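PDB 5AX6: CofB from Escherichia coli, which serves as the trimeric minor pilin of the CFA/III type IVb pilus of enterotoxigenic Escherichia coli, where it probably takes part in pilus assembly. Local coordinates for residues A[291-296]-A[315-320]; A[297-302]-A[311-316]; A[329-334]-A[341-346]; A[399-404]-A[480-485]. All coordinates share one frame; numbering follows the deposited sequence. Where two conformers were deposited one is given.

Contact 1 of 4, residues A[291-296]-A[315-320]; sequences TSKLCL and KDDNGN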
loop_
_atom_site.group_PDB
_atom_site.type_symbol
_atom_site.label_atom_id
_atom_site.label_comp_id
_atom_site.label_asym_id
_atom_site.label_seq_id
_atom_site.Cartn_x
_atom_site.Cartn_y
_atom_site.Cartn_z
ATOM N N THR A 291 7.139 19.202 -4.079
ATOM C CA THR A 291 6.910 19.223 -2.635
ATOM C C THR A 291 7.084 17.824 -2.062
ATOM O O THR A 291 7.208 16.860 -2.808
ATOM C CB THR A 291 5.510 19.787 -2.287
ATOM O OG1 THR A 291 4.489 18.919 -2.799
ATOM C CG2 THR A 291 5.330 21.167 -2.913
ATOM N N SER A 292 7.108 17.729 -0.738
ATOM C CA SER A 292 7.376 16.476 -0.045
ATOM C C SER A 292 6.464 15.343 -0.481
ATOM O O SER A 292 5.284 15.562 -0.759
ATOM C CB SER A 292 7.224 16.666 1.460
ATOM O OG SER A 292 7.540 15.469 2.147
ATOM N N LYS A 293 7.004 14.127 -0.530
ATOM C CA LYS A 293 6.130 12.966 -0.606
ATOM C C LYS A 293 5.430 12.844 0.753
ATOM O O LYS A 293 5.894 13.396 1.759
ATOM C CB LYS A 293 6.912 11.693 -0.966
ATOM C CG LYS A 293 7.773 11.151 0.158
ATOM C CD LYS A 293 8.495 9.878 -0.277
ATOM C CE LYS A 293 9.561 9.500 0.731
ATOM N NZ LYS A 293 10.759 10.374 0.549
ATOM N N LEU A 294 4.286 12.172 0.772
ATOM C CA LEU A 294 3.541 11.968 2.007
ATOM C C LEU A 294 3.590 10.490 2.356
ATOM O O LEU A 294 3.399 9.648 1.479
ATOM C CB LEU A 294 2.089 12.435 1.857
ATOM C CG LEU A 294 1.914 13.902 1.456
ATOM C CD1 LEU A 294 0.429 14.232 1.368
ATOM C CD2 LEU A 294 2.624 14.803 2.470
ATOM N N CYS A 295 3.845 10.178 3.623
ATOM C CA CYS A 295 3.982 8.788 4.042
ATOM C C CYS A 295 3.049 8.440 5.177
ATOM O O CYS A 295 2.881 9.230 6.108
ATOM C CB CYS A 295 5.420 8.493 4.474
ATOM S SG CYS A 295 6.637 8.726 3.151
ATOM N N LEU A 296 2.450 7.254 5.094
ATOM C CA LEU A 296 1.770 6.642 6.236
ATOM C C LEU A 296 2.753 5.690 6.882
ATOM O O LEU A 296 3.060 4.640 6.320
ATOM C CB LEU A 296 0.510 5.875 5.819
ATOM C CG LEU A 296 -0.847 6.556 5.765
ATOM C CD1 LEU A 296 -1.935 5.532 5.381
ATOM C CD2 LEU A 296 -1.141 7.228 7.104
ATOM N N LYS A 315 2.679 11.733 7.542
ATOM C CA LYS A 315 3.685 12.780 7.682
ATOM C C LYS A 315 4.384 13.156 6.388
ATOM O O LYS A 315 4.408 12.374 5.423
ATOM C CB LYS A 315 4.741 12.342 8.701
ATOM C CG LYS A 315 5.542 11.116 8.266
ATOM C CD LYS A 315 6.575 10.718 9.322
ATOM C CE LYS A 315 7.580 9.719 8.759
ATOM N NZ LYS A 315 8.276 10.249 7.530
ATOM N N ASP A 316 4.966 14.353 6.373
ATOM C CA ASP A 316 5.852 14.745 5.276
ATOM C C ASP A 316 7.299 14.368 5.601
ATOM O O ASP A 316 7.577 13.780 6.653
ATOM C CB ASP A 316 5.734 16.248 4.967
ATOM C CG ASP A 316 6.150 17.143 6.135
ATOM O OD1 ASP A 316 6.911 16.707 7.026
ATOM O OD2 ASP A 316 5.715 18.313 6.153
ATOM N N ASP A 317 8.233 14.695 4.711
ATOM C CA ASP A 317 9.617 14.265 4.907
ATOM C C ASP A 317 10.311 15.027 6.050
ATOM O O ASP A 317 11.374 14.613 6.509
ATOM C CB ASP A 317 10.431 14.413 3.612
ATOM C CG ASP A 317 10.232 13.247 2.636
ATOM O OD1 ASP A 317 9.523 12.267 2.964
ATOM O OD2 ASP A 317 10.813 13.310 1.528
ATOM N N ASN A 318 9.721 16.128 6.517
ATOM C CA ASN A 318 10.241 16.796 7.711
ATOM C C ASN A 318 9.687 16.212 9.004
ATOM O O ASN A 318 10.040 16.659 10.099
ATOM C CB ASN A 318 9.942 18.291 7.655
ATOM C CG ASN A 318 10.753 19.007 6.594
ATOM O OD1 ASN A 318 11.897 18.639 6.319
ATOM N ND2 ASN A 318 10.166 20.033 5.993
ATOM N N GLY A 319 8.820 15.214 8.875
ATOM C CA GLY A 319 8.202 14.591 10.030
ATOM C C GLY A 319 7.011 15.356 10.583
ATOM O O GLY A 319 6.523 15.039 11.660
ATOM N N ASN A 320 6.540 16.362 9.855
ATOM C CA ASN A 320 5.328 17.076 10.251
ATOM C C ASN A 320 4.095 16.290 9.822
ATOM O O ASN A 320 4.079 15.722 8.726
ATOM C CB ASN A 320 5.263 18.471 9.633
ATOM C CG ASN A 320 6.528 19.282 9.859
ATOM O OD1 ASN A 320 7.115 19.803 8.911
ATOM N ND2 ASN A 320 6.946 19.396 11.114
#

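Contact 2 of 4, residues A[297-302]-A[311-316]; sequences TQIEGK and LIKLKD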
loop_
_atom_site.group_PDB
_atom_site.type_symbol
_atom_site.label_atom_id
_atom_site.label_comp_id
_atom_site.label_asym_id
_atom_site.label_seq_id
_atom_site.Cartn_x
_atom_site.Cartn_y
_atom_site.Cartn_z
ATOM N N THR A 297 3.221 6.052 8.067
ATOM C CA THR A 297 4.351 5.384 8.691
ATOM C C THR A 297 3.983 4.803 10.042
ATOM O O THR A 297 3.267 5.437 10.816
ATOM C CB THR A 297 5.506 6.367 8.874
ATOM O OG1 THR A 297 5.826 6.942 7.603
ATOM C CG2 THR A 297 6.729 5.682 9.465
ATOM N N GLN A 298 4.479 3.605 10.337
ATOM C CA GLN A 298 4.215 3.000 11.632
ATOM C C GLN A 298 5.295 3.408 12.620
ATOM O O GLN A 298 6.486 3.270 12.334
ATOM C CB GLN A 298 4.151 1.478 11.539
ATOM C CG GLN A 298 3.632 0.841 12.833
ATOM C CD GLN A 298 3.656 -0.673 12.767
ATOM O OE1 GLN A 298 4.371 -1.248 11.947
ATOM N NE2 GLN A 298 2.873 -1.327 13.628
ATOM N N ILE A 299 4.880 3.921 13.772
ATOM C CA ILE A 299 5.831 4.381 14.783
ATOM C C ILE A 299 5.492 3.784 16.156
ATOM O O ILE A 299 4.383 3.305 16.393
ATOM C CB ILE A 299 5.864 5.923 14.882
ATOM C CG1 ILE A 299 4.487 6.464 15.271
ATOM C CG2 ILE A 299 6.369 6.544 13.573
ATOM C CD1 ILE A 299 4.448 7.965 15.475
ATOM N N GLU A 300 6.466 3.802 17.058
ATOM C CA GLU A 300 6.263 3.253 18.386
ATOM C C GLU A 300 5.405 4.193 19.212
ATOM O O GLU A 300 5.467 5.409 19.043
ATOM C CB GLU A 300 7.609 3.029 19.082
ATOM C CG GLU A 300 8.424 1.901 18.504
ATOM C CD GLU A 300 7.992 0.530 19.012
ATOM O OE1 GLU A 300 6.929 0.419 19.674
ATOM O OE2 GLU A 300 8.730 -0.445 18.751
ATOM N N GLY A 301 4.605 3.621 20.101
ATOM C CA GLY A 301 3.818 4.400 21.034
ATOM C C GLY A 301 3.548 3.617 22.304
ATOM O O GLY A 301 4.078 2.530 22.506
ATOM N N LYS A 302 2.705 4.174 23.162
ATOM C CA LYS A 302 2.315 3.514 24.394
ATOM C C LYS A 302 0.803 3.583 24.545
ATOM O O LYS A 302 0.191 4.598 24.196
ATOM C CB LYS A 302 2.999 4.178 25.592
ATOM C CG LYS A 302 4.520 4.129 25.564
ATOM C CD LYS A 302 5.047 2.882 26.265
ATOM C CE LYS A 302 6.567 2.913 26.384
ATOM N NZ LYS A 302 7.208 1.781 25.645
ATOM N N LEU A 311 1.391 2.999 16.411
ATOM C CA LEU A 311 0.352 3.725 15.713
ATOM C C LEU A 311 0.858 4.077 14.332
ATOM O O LEU A 311 2.034 3.860 14.008
ATOM C CB LEU A 311 -0.051 4.990 16.487
ATOM C CG LEU A 311 1.006 6.099 16.547
ATOM C CD1 LEU A 311 0.332 7.455 16.740
ATOM C CD2 LEU A 311 2.033 5.854 17.659
ATOM N N ILE A 312 -0.047 4.593 13.513
ATOM C CA ILE A 312 0.280 5.082 12.179
ATOM C C ILE A 312 0.339 6.601 12.212
ATOM O O ILE A 312 -0.487 7.231 12.877
ATOM C CB ILE A 312 -0.776 4.664 11.142
ATOM C CG1 ILE A 312 -0.861 3.146 11.084
ATOM C CG2 ILE A 312 -0.413 5.252 9.767
ATOM C CD1 ILE A 312 0.463 2.515 10.876
ATOM N N LYS A 313 1.298 7.170 11.496
ATOM C CA LYS A 313 1.443 8.626 11.409
ATOM C C LYS A 313 1.505 9.053 9.945
ATOM O O LYS A 313 2.324 8.544 9.172
ATOM C CB LYS A 313 2.699 9.089 12.165
ATOM C CG LYS A 313 2.930 10.597 12.122
ATOM C CD LYS A 313 4.152 10.978 12.954
ATOM C CE LYS A 313 4.407 12.485 12.896
ATOM N NZ LYS A 313 5.626 12.848 13.663
ATOM N N LEU A 314 0.627 9.977 9.557
ATOM C CA LEU A 314 0.663 10.534 8.212
ATOM C C LEU A 314 1.554 11.771 8.251
ATOM O O LEU A 314 1.225 12.750 8.925
ATOM C CB LEU A 314 -0.748 10.887 7.725
ATOM C CG LEU A 314 -0.858 11.484 6.319
ATOM C CD1 LEU A 314 -0.385 10.508 5.253
ATOM C CD2 LEU A 314 -2.298 11.912 6.037
ATOM N N LYS A 315 2.679 11.733 7.542
ATOM C CA LYS A 315 3.685 12.780 7.682
ATOM C C LYS A 315 4.384 13.156 6.388
ATOM O O LYS A 315 4.408 12.374 5.423
ATOM C CB LYS A 315 4.741 12.342 8.701
ATOM C CG LYS A 315 5.542 11.116 8.266
ATOM C CD LYS A 315 6.575 10.718 9.322
ATOM C CE LYS A 315 7.580 9.719 8.759
ATOM N NZ LYS A 315 8.276 10.249 7.530
ATOM N N ASP A 316 4.966 14.353 6.373
ATOM C CA ASP A 316 5.852 14.745 5.276
ATOM C C ASP A 316 7.299 14.368 5.601
ATOM O O ASP A 316 7.577 13.780 6.653
ATOM C CB ASP A 316 5.734 16.248 4.967
ATOM C CG ASP A 316 6.150 17.143 6.135
ATOM O OD1 ASP A 316 6.911 16.707 7.026
ATOM O OD2 ASP A 316 5.715 18.313 6.153
HETATM O O HOH W 1 8.134 7.454 6.633
#

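Contact 3 of 4, residues A[329-334]-A[341-346]; sequences LVEEKS and KELRTI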
loop_
_atom_site.group_PDB
_atom_site.type_symbol
_atom_site.label_atom_id
_atom_site.label_comp_id
_atom_site.label_asym_id
_atom_site.label_seq_id
_atom_site.Cartn_x
_atom_site.Cartn_y
_atom_site.Cartn_z
ATOM N N LEU A 329 -14.969 7.826 11.439
ATOM C CA LEU A 329 -15.776 7.272 12.510
ATOM C C LEU A 329 -14.874 6.913 13.670
ATOM O O LEU A 329 -13.830 6.297 13.467
ATOM C CB LEU A 329 -16.530 6.027 12.045
ATOM C CG LEU A 329 -17.770 6.289 11.205
ATOM C CD1 LEU A 329 -18.425 4.953 10.814
ATOM C CD2 LEU A 329 -18.726 7.175 11.997
ATOM N N VAL A 330 -15.290 7.266 14.884
ATOM C CA VAL A 330 -14.557 6.851 16.080
ATOM C C VAL A 330 -15.430 5.956 16.932
ATOM O O VAL A 330 -16.583 6.290 17.193
ATOM C CB VAL A 330 -14.102 8.052 16.924
ATOM C CG1 VAL A 330 -13.193 7.586 18.072
ATOM C CG2 VAL A 330 -13.365 9.058 16.050
ATOM N N GLU A 331 -14.872 4.832 17.373
ATOM C CA GLU A 331 -15.604 3.886 18.213
ATOM C C GLU A 331 -15.107 3.928 19.652
ATOM O O GLU A 331 -13.903 3.989 19.896
ATOM C CB GLU A 331 -15.465 2.464 17.667
ATOM C CG GLU A 331 -16.253 1.415 18.456
ATOM C CD GLU A 331 -15.922 -0.004 18.027
ATOM O OE1 GLU A 331 -14.850 -0.503 18.429
ATOM O OE2 GLU A 331 -16.734 -0.613 17.297
ATOM N N GLU A 332 -16.029 3.901 20.608
ATOM C CA GLU A 332 -15.642 3.827 22.017
ATOM C C GLU A 332 -16.760 3.190 22.821
ATOM O O GLU A 332 -17.912 3.190 22.396
ATOM C CB GLU A 332 -15.323 5.217 22.596
ATOM C CG GLU A 332 -16.572 6.064 22.842
ATOM C CD GLU A 332 -16.294 7.390 23.563
ATOM O OE1 GLU A 332 -15.111 7.715 23.836
ATOM O OE2 GLU A 332 -17.280 8.106 23.858
ATOM N N LYS A 333 -16.411 2.655 23.985
ATOM C CA LYS A 333 -17.406 2.185 24.937
ATOM C C LYS A 333 -18.299 3.342 25.337
ATOM O O LYS A 333 -17.817 4.458 25.534
ATOM C CB LYS A 333 -16.749 1.597 26.195
ATOM C CG LYS A 333 -15.872 0.391 25.962
ATOM C CD LYS A 333 -15.351 -0.172 27.286
ATOM C CE LYS A 333 -16.474 -0.795 28.112
ATOM N NZ LYS A 333 -16.070 -2.105 28.713
ATOM N N SER A 334 -19.596 3.079 25.449
ATOM C CA SER A 334 -20.510 4.045 26.036
ATOM C C SER A 334 -20.046 4.424 27.444
ATOM O O SER A 334 -19.710 3.557 28.247
ATOM C CB SER A 334 -21.926 3.483 26.089
ATOM O OG SER A 334 -22.792 4.379 26.762
ATOM N N LYS A 341 -20.653 -0.582 22.442
ATOM C CA LYS A 341 -19.764 0.330 21.743
ATOM C C LYS A 341 -20.615 1.323 20.972
ATOM O O LYS A 341 -21.737 1.008 20.577
ATOM C CB LYS A 341 -18.814 -0.433 20.820
ATOM C CG LYS A 341 -17.860 -1.355 21.580
ATOM C CD LYS A 341 -16.837 -2.032 20.674
ATOM C CE LYS A 341 -17.400 -3.277 20.006
ATOM N NZ LYS A 341 -16.331 -4.305 19.802
ATOM N N GLU A 342 -20.095 2.534 20.794
ATOM C CA GLU A 342 -20.817 3.571 20.068
ATOM C C GLU A 342 -19.914 4.175 19.014
ATOM O O GLU A 342 -18.699 4.203 19.192
ATOM C CB GLU A 342 -21.300 4.673 21.014
ATOM C CG GLU A 342 -22.123 4.177 22.199
ATOM C CD GLU A 342 -23.598 3.993 21.879
ATOM O OE1 GLU A 342 -23.966 3.929 20.683
ATOM O OE2 GLU A 342 -24.399 3.914 22.839
ATOM N N LEU A 343 -20.507 4.691 17.939
ATOM C CA LEU A 343 -19.738 5.362 16.897
ATOM C C LEU A 343 -20.094 6.842 16.815
ATOM O O LEU A 343 -21.243 7.224 17.023
ATOM C CB LEU A 343 -19.981 4.704 15.538
ATOM C CG LEU A 343 -19.706 3.202 15.465
ATOM C CD1 LEU A 343 -20.010 2.708 14.058
ATOM C CD2 LEU A 343 -18.275 2.888 15.846
ATOM N N ARG A 344 -19.104 7.679 16.525
ATOM C CA ARG A 344 -19.374 9.101 16.307
ATOM C C ARG A 344 -18.502 9.655 15.194
ATOM O O ARG A 344 -17.457 9.079 14.869
ATOM C CB ARG A 344 -19.130 9.909 17.580
ATOM C CG ARG A 344 -17.662 10.018 17.949
ATOM C CD ARG A 344 -17.519 10.456 19.394
ATOM N NE ARG A 344 -16.134 10.667 19.785
ATOM C CZ ARG A 344 -15.355 9.731 20.303
ATOM N NH1 ARG A 344 -15.816 8.490 20.461
ATOM N NH2 ARG A 344 -14.107 10.030 20.642
ATOM N N THR A 345 -18.919 10.788 14.635
ATOM C CA THR A 345 -18.139 11.467 13.602
ATOM C C THR A 345 -17.541 12.748 14.168
ATOM O O THR A 345 -17.829 13.135 15.289
ATOM C CB THR A 345 -18.998 11.831 12.370
ATOM O OG1 THR A 345 -20.051 12.707 12.782
ATOM C CG2 THR A 345 -19.617 10.597 11.743
ATOM N N ILE A 346 -16.723 13.412 13.364
ATOM C CA ILE A 346 -16.138 14.691 13.736
ATOM C C ILE A 346 -17.198 15.786 13.666
ATOM O O ILE A 346 -17.867 15.945 12.638
ATOM C CB ILE A 346 -14.962 15.023 12.807
ATOM C CG1 ILE A 346 -13.859 13.967 12.991
ATOM C CG2 ILE A 346 -14.454 16.455 13.049
ATOM C CD1 ILE A 346 -12.831 13.945 11.843
HETATM O O HOH W 2 -18.204 7.089 19.933
#

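Contact 4 of 4, residues A[399-404]-A[480-485]; sequences PRLSAS and VNITTW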
loop_
_atom_site.group_PDB
_atom_site.type_symbol
_atom_site.label_atom_id
_atom_site.label_comp_id
_atom_site.label_asym_id
_atom_site.label_seq_id
_atom_site.Cartn_x
_atom_site.Cartn_y
_atom_site.Cartn_z
ATOM N N PRO A 399 -28.183 11.623 12.717
ATOM C CA PRO A 399 -27.770 13.032 12.799
ATOM C C PRO A 399 -28.045 13.595 14.183
ATOM O O PRO A 399 -29.070 13.273 14.782
ATOM C CB PRO A 399 -28.628 13.730 11.737
ATOM C CG PRO A 399 -29.763 12.789 11.470
ATOM C CD PRO A 399 -29.260 11.402 11.737
ATOM N N ARG A 400 -27.128 14.418 14.684
ATOM C CA ARG A 400 -27.228 14.958 16.027
ATOM C C ARG A 400 -27.021 16.458 15.975
ATOM O O ARG A 400 -26.307 16.965 15.109
ATOM C CB ARG A 400 -26.184 14.313 16.949
ATOM C CG ARG A 400 -26.322 12.783 17.124
ATOM C CD ARG A 400 -27.580 12.414 17.913
ATOM N NE ARG A 400 -27.641 13.220 19.126
ATOM C CZ ARG A 400 -26.998 12.935 20.254
ATOM N NH1 ARG A 400 -26.267 11.828 20.359
ATOM N NH2 ARG A 400 -27.097 13.758 21.288
ATOM N N LEU A 401 -27.628 17.169 16.913
ATOM C CA LEU A 401 -27.398 18.599 17.025
ATOM C C LEU A 401 -27.591 19.011 18.476
ATOM O O LEU A 401 -28.525 18.567 19.131
ATOM C CB LEU A 401 -28.340 19.387 16.094
ATOM C CG LEU A 401 -28.158 20.907 16.033
ATOM C CD1 LEU A 401 -28.592 21.477 14.686
ATOM C CD2 LEU A 401 -28.887 21.634 17.170
ATOM N N SER A 402 -26.675 19.833 18.980
ATOM C CA SER A 402 -26.815 20.440 20.300
ATOM C C SER A 402 -26.565 21.932 20.193
ATOM O O SER A 402 -25.998 22.402 19.206
ATOM C CB SER A 402 -25.849 19.819 21.311
ATOM O OG SER A 402 -26.444 18.697 21.937
ATOM N N ALA A 403 -27.011 22.677 21.195
ATOM C CA ALA A 403 -26.807 24.126 21.239
ATOM C C ALA A 403 -26.363 24.526 22.648
ATOM O O ALA A 403 -26.985 24.120 23.623
ATOM C CB ALA A 403 -28.089 24.869 20.845
ATOM N N SER A 404 -25.263 25.272 22.750
ATOM C CA SER A 404 -24.769 25.772 24.035
ATOM C C SER A 404 -24.831 27.293 24.028
ATOM O O SER A 404 -24.626 27.910 22.983
ATOM C CB SER A 404 -23.333 25.308 24.297
ATOM O OG SER A 404 -23.226 23.897 24.226
ATOM N N VAL A 480 -26.027 31.182 20.305
ATOM C CA VAL A 480 -25.613 29.846 20.680
ATOM C C VAL A 480 -24.485 29.363 19.791
ATOM O O VAL A 480 -24.371 29.792 18.641
ATOM C CB VAL A 480 -26.781 28.836 20.571
ATOM C CG1 VAL A 480 -27.802 29.066 21.676
ATOM C CG2 VAL A 480 -27.409 28.881 19.160
ATOM N N ASN A 481 -23.663 28.474 20.337
ATOM C CA ASN A 481 -22.783 27.641 19.535
ATOM C C ASN A 481 -23.461 26.307 19.295
ATOM O O ASN A 481 -23.783 25.596 20.250
ATOM C CB ASN A 481 -21.430 27.454 20.232
ATOM C CG ASN A 481 -20.666 28.763 20.348
ATOM O OD1 ASN A 481 -20.310 29.204 21.444
ATOM N ND2 ASN A 481 -20.432 29.392 19.218
ATOM N N ILE A 482 -23.682 25.992 18.017
ATOM C CA ILE A 482 -24.399 24.804 17.590
ATOM C C ILE A 482 -23.378 23.775 17.187
ATOM O O ILE A 482 -22.487 24.080 16.400
ATOM C CB ILE A 482 -25.340 25.122 16.402
ATOM C CG1 ILE A 482 -26.472 26.039 16.880
ATOM C CG2 ILE A 482 -25.885 23.847 15.759
ATOM C CD1 ILE A 482 -27.167 26.769 15.748
ATOM N N THR A 483 -23.485 22.580 17.761
ATOM C CA THR A 483 -22.615 21.461 17.419
ATOM C C THR A 483 -23.425 20.439 16.643
ATOM O O THR A 483 -24.507 20.061 17.077
ATOM C CB THR A 483 -22.023 20.770 18.678
ATOM O OG1 THR A 483 -21.422 21.749 19.527
ATOM C CG2 THR A 483 -20.974 19.727 18.273
ATOM N N THR A 484 -22.901 19.986 15.508
ATOM C CA THR A 484 -23.577 18.987 14.703
ATOM C C THR A 484 -22.635 17.816 14.448
ATOM O O THR A 484 -21.436 18.020 14.214
ATOM C CB THR A 484 -24.049 19.577 13.355
ATOM O OG1 THR A 484 -22.917 19.998 12.576
ATOM C CG2 THR A 484 -24.983 20.757 13.591
ATOM N N TRP A 485 -23.166 16.593 14.492
ATOM C CA TRP A 485 -22.338 15.411 14.268
ATOM C C TRP A 485 -23.269 14.232 14.004
ATOM O O TRP A 485 -24.483 14.400 14.016
ATOM C CB TRP A 485 -21.401 15.146 15.469
ATOM C CG TRP A 485 -22.048 14.621 16.741
ATOM C CD1 TRP A 485 -21.955 13.345 17.231
ATOM C CD2 TRP A 485 -22.848 15.357 17.690
ATOM N NE1 TRP A 485 -22.653 13.245 18.413
ATOM C CE2 TRP A 485 -23.212 14.456 18.713
ATOM C CE3 TRP A 485 -23.290 16.685 17.770
ATOM C CZ2 TRP A 485 -24.003 14.838 19.806
ATOM C CZ3 TRP A 485 -24.088 17.061 18.859
ATOM C CH2 TRP A 485 -24.426 16.136 19.862
#

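Contact 1 of 4, residues A[291-296]-A[315-320]
Ser292 and Lys293 reach across to Asp317 with different kinds of bond. The hydroxyl OG of Ser292 accepts a hydrogen bond from the backbone N of Asp317 at 2.8 Å, and it gets there because it sits anti to its own backbone N (chi1 -177°). The same OG gives its proton to the O of Lys293 at 2.7 Å, so two bonds grip it and fix its rotation. Lys293 approaches the Asp317 side chain at about a right angle; in the given conformer of this aspartate, modelled in two positions, NZ of Lys293 forms a salt bridge to OD2 at 3.1 Å, on the syn side of that oxygen, with a weak bond to OD1. Deeper in, Cys295 and Lys315 are an antiparallel hydrogen-bonded pair: N of Cys295 meets O of Lys315 at 2.9 Å, and N of Lys315 meets O of Cys295 at the same length.

A second shell shapes the loop that presents Asp317. Residues Asp316 to Gly319 make a type I turn, and OD1 of Asp316 takes the N of Asn320 at 2.9 Å from above its carboxylate plane, with a weak bond from the N of Asn318.

Cys295 is tied to Cys284 by a disulfide, which links strand 294-302 to its neighbour 282-285 in a three-stranded sheet, while strand 308-315 lies along its other edge and leads into this turn.

Contact 2 of 4, residues A[297-302]-A[311-316]
Thr297 and Ile299 pair with Lys313 and Leu311 as two hydrogen-bonded pairs of the antiparallel hairpin of strands 294-302 and 308-315, with Gln298 and Ile312 as the non-hydrogen-bonded pair between them. Four backbone bonds hold the strands, among them N of Lys313 to O of Thr297 at 2.7 Å. Two CA-H...O contacts, from Ile312 to O of Thr297 and from Gln298 to O of Leu311, fill in between.

The apolar contacts lie mainly on the face of Ile299, Leu311 and Lys313. CG1 of Ile299, placed between its backbone N and carbonyl carbon (chi1 60°), presses on CD2 of Leu311 at 3.5 Å, tighter than usual for two carbons. CD1 of Ile299 reaches CB of Lys313 at 3.9 Å. An alanine at Ile299 would probably open a gap beside CD2 of Leu311 and take the cover from the aliphatic part of Lys313. On the other face CD1 of Ile312 lies 3.9 Å from CB of Gln298.

Polar contact is by water: it lies 2.6 Å from OG1 of Thr297 and accepts a hydrogen bond from NZ of Lys315 at 2.9 Å. Pro392 of the second subunit packs on Ile299 and Leu311. Carbon contacts thus pack both faces, most tightly at Ile299 and Leu311, while the backbone bonding runs on where Ile312 and Lys313 pair with a strand of the third subunit.

Contact 3 of 4, residues A[329-334]-A[341-346]
Arg344 lays its guanidinium over Val330, and these two residues have the most surface buried here. CB of Val330 stands 3.9 Å from the guanidinium plane of Arg344, over its centre. The arginine chain starts from CG between backbone N and carbonyl carbon (chi1 70°) and then runs extended to NE. The Glu332 side chain crosses that of Arg344 at about a right angle, the two flat groups 44° apart: OE1 of Glu332 lies 3.5 Å from NH1 of Arg344, a salt bridge of charges alone, because the oxygen is well out of the guanidinium plane and no N-H points at it. A water at the guanidinium edge, in plane, accepts a hydrogen bond from NH1 of Arg344 at 2.8 Å. NH2 has a stronger partner, the O of Ile346 of the second subunit, so the arginine ties the hairpin to the trimer.

Strands 327-333 and 341-353 form this antiparallel beta hairpin. Val330 and Arg344 are one hydrogen-bonded pair, Glu332 and Glu342 the next; N of Val330 bonds O of Arg344 at 2.8 Å.

On the other face Glu331 crosses Leu343 at an angle, CB of Glu331 3.4 Å from CD2 of Leu343, and also meets Lys341, whose CD lies 3.4 Å from OE1 of Glu331. The charged ends are farther apart, NZ of Lys341 4.3 Å from OE1 of Glu331, beyond a salt bridge. An alanine at Glu331 would probably leave Lys341 without that nearby opposite charge and part of Leu343 uncovered. At the Thr345 end of the pairing, CD2 of Leu329 touches CG2 of Thr345 at 3.5 Å.

Contact 4 of 4, residues A[399-404]-A[480-485]
Leu401 and Ile482 make the apolar centre, CG of Leu401 to CG2 of Ile482 at 3.7 Å. CG2 of Thr484 lies alongside, 3.8 Å from CD1 of Leu401, the two side chains pointing the same way. Farther along this face CB of Ala403 lies 4.2 Å from CB of Val480.

On the opposite face Trp485, with the largest area buried by the contact, packs against Arg400. CB of Arg400 stands over its six-membered ring, 3.5 Å from the centroid of Trp485 and 11° off the normal, a clear CH-pi contact. The arginine chain bends at chi2 and chi3 and turns a face of its guanidinium to the ring atom CZ2 of Trp485, which lies 3.5 Å above that plane, with the two planes 52° apart. At the ring edge, in plane, sits OG of Ser402, 3.9 Å from CH2 of Trp485. The polar end of Arg400 goes on to Gln491 through NE and to the O of Glu489 through NH1.

Six backbone bonds join the strands, for instance N of Arg400 to O of Trp485 at 2.7 Å and N of Ser404 to O of Asn481 at 2.9 Å. At the polar edge OG of Ser404 faces the Asn481 side chain of the second subunit.

Strand 398-409 is an outermost strand of a four-stranded antiparallel sheet within this chain; strand 478-487 lies between it and strand 341-353. Leu401 packs on Trp453 and Ile455 of strand 452-463, and Ile482 on Ile381 of strand 381-384.

Contact 2 sits within the chain span of contact 1, sharing Lys315 and Asp316 with it; contacts 3 and 4 then follow in series. Contacts 1 and 2 share strand 294-302 and both reach one three-stranded sheet of the beta-repeat domain, their centres about 12 Å apart; they touch, with Leu296 packed on Ile312 and Leu314. Contacts 3 and 4 belong to the C-terminal domain, centres about 17 Å apart, in a single four-stranded sheet where strands 341-353 and 478-487 are neighbours and Thr345 packs on Trp485. Contacts 2 and 3 have centres about 22 Å apart and do not touch. All four contacts have neighbours in other subunits, consistent with a trimer held together along both domains.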